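Local coordinates for protein beta-galactosidase (PDB 6Y2K) that hydrolyses terminal beta-D-galactose residues from beta-galactosides as a cold-active, hexameric family GH42 enzyme with a TIM-barrel catalytic domain, at residues 53-58 and 126-131; 66-71 and 131-136. One frame throughout, in Å; residues are numbered along the deposited sequence. Where two conformers were deposited one is given.

Contact 1. Residues 53-58 and 126-131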
loop_
_atom_site.group_PDB
_atom_site.type_symbol
_atom_site.label_atom_id
_atom_site.label_comp_id
_atom_site.label_asym_id
_atom_site.label_seq_id
_atom_site.Cartn_x
_atom_site.Cartn_y
_atom_site.Cartn_z
ATOM N N TRP A 53 17.872 62.489 -2.810
ATOM C CA TRP A 53 17.183 61.451 -2.019
ATOM C C TRP A 53 18.168 60.624 -1.187
ATOM O O TRP A 53 17.931 60.359 -0.006
ATOM C CB TRP A 53 16.330 60.526 -2.923
ATOM C CG TRP A 53 17.138 59.638 -3.825
ATOM C CD1 TRP A 53 17.703 59.975 -5.019
ATOM C CD2 TRP A 53 17.505 58.274 -3.580
ATOM N NE1 TRP A 53 18.399 58.905 -5.536
ATOM C CE2 TRP A 53 18.292 57.847 -4.673
ATOM C CE3 TRP A 53 17.251 57.374 -2.538
ATOM C CZ2 TRP A 53 18.821 56.556 -4.757
ATOM C CZ3 TRP A 53 17.780 56.090 -2.621
ATOM C CH2 TRP A 53 18.553 55.692 -3.726
ATOM N N LEU A 54 19.282 60.245 -1.803
ATOM C CA LEU A 54 20.266 59.380 -1.170
ATOM C C LEU A 54 21.137 60.173 -0.198
ATOM O O LEU A 54 21.457 59.682 0.885
ATOM C CB LEU A 54 21.114 58.691 -2.236
ATOM C CG LEU A 54 22.147 57.650 -1.794
ATOM C CD1 LEU A 54 21.531 56.593 -0.887
ATOM C CD2 LEU A 54 22.769 57.011 -3.028
ATOM N N ASP A 55 21.506 61.399 -0.580
ATOM C CA ASP A 55 22.199 62.335 0.325
ATOM C C ASP A 55 21.450 62.467 1.649
ATOM O O ASP A 55 22.056 62.375 2.721
ATOM C CB ASP A 55 22.324 63.740 -0.294
ATOM C CG ASP A 55 23.165 63.776 -1.567
ATOM O OD1 ASP A 55 24.069 62.917 -1.755
ATOM O OD2 ASP A 55 22.912 64.695 -2.392
ATOM N N GLU A 56 20.136 62.671 1.562
ATOM C CA GLU A 56 19.291 62.845 2.740
ATOM C C GLU A 56 19.083 61.564 3.533
ATOM O O GLU A 56 19.109 61.591 4.764
ATOM C CB GLU A 56 17.940 63.443 2.357
ATOM C CG GLU A 56 18.063 64.880 1.873
ATOM C CD GLU A 56 16.783 65.449 1.288
ATOM O OE1 GLU A 56 15.733 64.759 1.257
ATOM O OE2 GLU A 56 16.842 66.611 0.842
ATOM N N SER A 57 18.864 60.454 2.828
ATOM C CA SER A 57 18.660 59.155 3.479
ATOM C C SER A 57 19.880 58.725 4.288
ATOM O O SER A 57 19.739 58.298 5.430
ATOM C CB SER A 57 18.291 58.067 2.451
ATOM O OG SER A 57 18.188 56.796 3.070
ATOM N N LEU A 58 21.070 58.842 3.705
ATOM C CA LEU A 58 22.294 58.469 4.409
ATOM C C LEU A 58 22.482 59.321 5.674
ATOM O O LEU A 58 22.873 58.792 6.711
ATOM C CB LEU A 58 23.521 58.591 3.510
ATOM C CG LEU A 58 23.636 57.643 2.311
ATOM C CD1 LEU A 58 24.850 58.008 1.472
ATOM C CD2 LEU A 58 23.726 56.197 2.758
ATOM N N GLU A 126 32.849 58.322 -5.944
ATOM C CA GLU A 126 33.394 59.661 -5.741
ATOM C C GLU A 126 32.491 60.465 -4.799
ATOM O O GLU A 126 32.987 61.125 -3.890
ATOM C CB GLU A 126 33.665 60.366 -7.084
ATOM C CG GLU A 126 34.907 59.790 -7.762
ATOM C CD GLU A 126 35.145 60.273 -9.183
ATOM O OE1 GLU A 126 34.189 60.693 -9.869
ATOM O OE2 GLU A 126 36.311 60.208 -9.624
ATOM N N ARG A 127 31.175 60.374 -4.983
ATOM C CA ARG A 127 30.243 61.115 -4.129
ATOM C C ARG A 127 30.173 60.589 -2.685
ATOM O O ARG A 127 30.120 61.393 -1.737
ATOM C CB ARG A 127 28.831 61.132 -4.730
ATOM C CG ARG A 127 27.873 62.079 -4.010
ATOM C CD ARG A 127 26.601 62.365 -4.798
ATOM N NE ARG A 127 25.832 63.467 -4.207
ATOM C CZ ARG A 127 26.076 64.772 -4.393
ATOM N NH1 ARG A 127 27.074 65.189 -5.164
ATOM N NH2 ARG A 127 25.315 65.681 -3.789
ATOM N N TYR A 128 30.154 59.262 -2.515
ATOM C CA TYR A 128 29.834 58.650 -1.213
ATOM C C TYR A 128 30.932 57.821 -0.579
ATOM O O TYR A 128 30.760 57.357 0.558
ATOM C CB TYR A 128 28.583 57.769 -1.342
ATOM C CG TYR A 128 27.353 58.514 -1.787
ATOM C CD1 TYR A 128 26.728 59.433 -0.953
ATOM C CD2 TYR A 128 26.820 58.308 -3.047
ATOM C CE1 TYR A 128 25.596 60.114 -1.364
ATOM C CE2 TYR A 128 25.699 58.983 -3.467
ATOM C CZ TYR A 128 25.090 59.883 -2.628
ATOM O OH TYR A 128 23.971 60.524 -3.081
ATOM N N GLY A 129 32.052 57.632 -1.279
ATOM C CA GLY A 129 33.138 56.781 -0.794
ATOM C C GLY A 129 33.750 57.182 0.540
ATOM O O GLY A 129 34.336 56.333 1.223
ATOM N N HIS A 130 33.627 58.463 0.908
ATOM C CA HIS A 130 34.099 58.961 2.220
ATOM C C HIS A 130 32.988 59.495 3.127
ATOM O O HIS A 130 33.259 60.153 4.126
ATOM C CB HIS A 130 35.187 60.021 2.009
ATOM C CG HIS A 130 36.390 59.496 1.292
ATOM N ND1 HIS A 130 37.022 60.192 0.287
ATOM C CD2 HIS A 130 37.062 58.329 1.418
ATOM C CE1 HIS A 130 38.040 59.482 -0.167
ATOM N NE2 HIS A 130 38.084 58.344 0.501
ATOM N N HIS A 131 31.738 59.172 2.805
ATOM C CA HIS A 131 30.608 59.574 3.624
ATOM C C HIS A 131 30.695 58.806 4.954
ATOM O O HIS A 131 30.936 57.594 4.935
ATOM C CB HIS A 131 29.303 59.269 2.890
ATOM C CG HIS A 131 28.105 59.932 3.485
ATOM N ND1 HIS A 131 27.588 59.569 4.705
ATOM C CD2 HIS A 131 27.310 60.926 3.021
ATOM C CE1 HIS A 131 26.538 60.323 4.977
ATOM N NE2 HIS A 131 26.348 61.153 3.969
HETATM O O HOH W 1 24.768 63.116 2.643
#
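Two outer helices of the TIM barrel, 52-63 and 111-128, meet here: one turn of the first faces the C-terminal part of the second and the type I turn Tyr128 to His131 that leads toward strand 134-138. Leu54, its CG anti to the backbone N (chi1 -175°), reaches the outer end of the Tyr128 ring: its CD2 lies 3.6 Å from Tyr128 CE2, with its CB and CG beside the hydroxyl.

Asp55 carries the polar part. Its carboxylate is gripped side-on by the Arg127 guanidinium, NE giving a hydrogen bond to Asp55 OD1 and Arg127 NH2 one of 2.9 Å to Asp55 OD2 (N-H...O 168°). Both oxygens lie close to the guanidinium plane, yet the carboxylate is turned 40° from that plane, so the salt bridge is twisted: NE uses the syn lone pair of OD1, whereas NH2 comes from above the carboxylate plane. Tyr128 OH donates a second bond to Asp55 OD1, at 2.7 Å, from the face of the carboxylate opposite to that met by NH2. OD1 thus accepts two donors and OD2 one; three bonds over both oxygens hold the carboxylate's rotation, and the adjacent guanidinium should favour its ionised form. Arg127, extended from CG to NE, also lays its CG over a face of the neighbouring Tyr128 ring.

Leu58 lies one turn further on. CD1 presses obliquely on the inner part of the phenol, 3.4 Å from Tyr128 CD1, while CB makes a CH-pi contact with a face of the His131 imidazole, 4.1 Å from the ring centroid. ND1 of that ring accepts from Ala133 N, and at its edge a water donates to Asp55 O at 2.8 Å and hydrogen-bonds His131 NE2 at 2.8 Å.

Contact 2. Residues 66-71 and 131-136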
loop_
_atom_site.group_PDB
_atom_site.type_symbol
_atom_site.label_atom_id
_atom_site.label_comp_id
_atom_site.label_asym_id
_atom_site.label_seq_id
_atom_site.Cartn_x
_atom_site.Cartn_y
_atom_site.Cartn_z
ATOM N N LEU A 66 23.157 54.266 12.653
ATOM C CA LEU A 66 23.123 53.110 11.749
ATOM C C LEU A 66 24.250 53.188 10.733
ATOM O O LEU A 66 24.464 54.235 10.120
ATOM C CB LEU A 66 21.774 53.028 11.034
ATOM C CG LEU A 66 20.588 52.883 11.992
ATOM C CD1 LEU A 66 19.277 53.259 11.322
ATOM C CD2 LEU A 66 20.539 51.468 12.564
ATOM N N LYS A 67 24.966 52.078 10.575
ATOM C CA LYS A 67 26.039 51.943 9.605
ATOM C C LYS A 67 25.463 51.437 8.294
ATOM O O LYS A 67 24.684 50.490 8.295
ATOM C CB LYS A 67 27.084 50.951 10.110
ATOM C CG LYS A 67 27.875 51.434 11.314
ATOM C CD LYS A 67 29.037 50.493 11.602
ATOM C CE LYS A 67 30.050 51.123 12.545
ATOM N NZ LYS A 67 29.411 51.553 13.820
ATOM N N VAL A 68 25.853 52.046 7.176
ATOM C CA VAL A 68 25.209 51.766 5.893
ATOM C C VAL A 68 26.074 50.893 4.987
ATOM O O VAL A 68 27.283 51.104 4.874
ATOM C CB VAL A 68 24.795 53.062 5.169
ATOM C CG1 VAL A 68 24.240 52.755 3.771
ATOM C CG2 VAL A 68 23.751 53.802 6.001
ATOM N N ILE A 69 25.427 49.905 4.359
ATOM C CA ILE A 69 26.009 49.111 3.286
ATOM C C ILE A 69 25.400 49.660 2.002
ATOM O O ILE A 69 24.200 49.515 1.784
ATOM C CB ILE A 69 25.656 47.605 3.412
ATOM C CG1 ILE A 69 26.115 47.027 4.761
ATOM C CG2 ILE A 69 26.261 46.810 2.254
ATOM C CD1 ILE A 69 25.337 45.797 5.201
ATOM N N LEU A 70 26.219 50.286 1.156
ATOM C CA LEU A 70 25.722 50.956 -0.047
ATOM C C LEU A 70 25.861 50.002 -1.234
ATOM O O LEU A 70 26.949 49.515 -1.513
ATOM C CB LEU A 70 26.526 52.234 -0.325
ATOM C CG LEU A 70 25.804 53.544 -0.642
ATOM C CD1 LEU A 70 26.770 54.519 -1.317
ATOM C CD2 LEU A 70 24.522 53.389 -1.449
ATOM N N GLY A 71 24.766 49.733 -1.931
ATOM C CA GLY A 71 24.805 48.848 -3.106
ATOM C C GLY A 71 24.995 49.604 -4.417
ATOM O O GLY A 71 24.282 50.570 -4.662
ATOM N N HIS A 131 31.738 59.172 2.805
ATOM C CA HIS A 131 30.608 59.574 3.624
ATOM C C HIS A 131 30.695 58.806 4.954
ATOM O O HIS A 131 30.936 57.594 4.935
ATOM C CB HIS A 131 29.303 59.269 2.890
ATOM C CG HIS A 131 28.105 59.932 3.485
ATOM N ND1 HIS A 131 27.588 59.569 4.705
ATOM C CD2 HIS A 131 27.310 60.926 3.021
ATOM C CE1 HIS A 131 26.538 60.323 4.977
ATOM N NE2 HIS A 131 26.348 61.153 3.969
ATOM N N PRO A 132 30.529 59.499 6.109
ATOM C CA PRO A 132 30.700 58.821 7.400
ATOM C C PRO A 132 29.654 57.747 7.735
ATOM O O PRO A 132 29.903 56.914 8.601
ATOM C CB PRO A 132 30.646 59.970 8.427
ATOM C CG PRO A 132 29.921 61.071 7.740
ATOM C CD PRO A 132 30.251 60.941 6.278
ATOM N N ALA A 133 28.496 57.794 7.084
ATOM C CA ALA A 133 27.484 56.727 7.175
ATOM C C ALA A 133 27.889 55.424 6.479
ATOM O O ALA A 133 27.439 54.363 6.881
ATOM C CB ALA A 133 26.141 57.203 6.605
ATOM N N VAL A 134 28.712 55.498 5.438
ATOM C CA VAL A 134 28.982 54.330 4.594
ATOM C C VAL A 134 30.109 53.495 5.190
ATOM O O VAL A 134 31.262 53.923 5.219
ATOM C CB VAL A 134 29.293 54.737 3.138
ATOM C CG1 VAL A 134 29.637 53.517 2.282
ATOM C CG2 VAL A 134 28.111 55.481 2.539
ATOM N N ALA A 135 29.755 52.305 5.679
ATOM C CA ALA A 135 30.713 51.375 6.270
ATOM C C ALA A 135 31.173 50.298 5.292
ATOM O O ALA A 135 32.233 49.694 5.486
ATOM C CB ALA A 135 30.100 50.734 7.502
ATOM N N SER A 136 30.393 50.081 4.231
ATOM C CA SER A 136 30.569 48.935 3.353
ATOM C C SER A 136 29.907 49.174 2.003
ATOM O O SER A 136 28.973 49.975 1.907
ATOM C CB SER A 136 29.940 47.712 4.034
ATOM O OG SER A 136 29.868 46.598 3.166
#
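Backbone hydrogen bonds join strand 67-71 to the start of strand 134-138, neighbours in the parallel TIM barrel. Val68 N donates to Ala133 O at 2.8 Å, nearly along the C=O axis. Val68 O then accepts from Ala135 N at 2.9 Å, the donor lying in the carbonyl plane, and takes a weak second bond from Ser136 N. The straightest bond is Leu70 N to Ser136 O (2.9 Å, 168°), although its donor sits 30° above the plane of that carbonyl.

A beta bulge explains the doubled acceptor. Val68 pairs with Val134 but Ile69 with Ser136, so Ala135 is the extra residue; its psi of -20° departs from extended geometry and brings two successive N-H groups onto one carbonyl. Ahead of the bulge, the type I turn His131 to Val134 feeds the strand. It is closed by Val134 N to His131 O.

Side-chain contact is looser than this backbone pairing. On the side of Val68 and Val134, Val68 CG2 is 4.2 Å from Ala133 CB, and the Leu70 and Val134 side chains cross obliquely, touching through Leu70 CD1 and Val134 CG2. At the bulge, Ala135 CB meets Lys67 CB at 4.0 Å. On the Ile69 side, Ile69 CG2 approaches Ser136 OG to 3.7 Å, an oxygen whose hydrogen-bond partner is Asp238 O on the next strand.

Strand 29-34 pairs along the other edge of strand 67-71. Ile69 and Ser136 both touch Trp311 of strand 310-315, across the barrel interior, whereas Val68 packs on Leu58 and Leu61 of helix 52-63 and Leu70 on Met124 and Tyr128 of helix 111-128.

Contacts 1 and 2 are successive layers of one barrel wall, their centres about 9 Å apart. Helix 52-63 leads into strand 67-71 and helix 111-128 into strand 134-138, so contact 1 pairs the helices and contact 2 the strands that follow them. The layers touch directly: Leu58 CD2 lies 3.6 Å from Val68 CG1, and Tyr128 CB lies 3.7 Å from Leu70 CD1. His131 belongs to both, joining the helix layer to the turn that opens the strand. A glycerol, probably from the crystallisation liquor, lies about 4 Å from the His131 side chain; it does not by itself identify a substrate site.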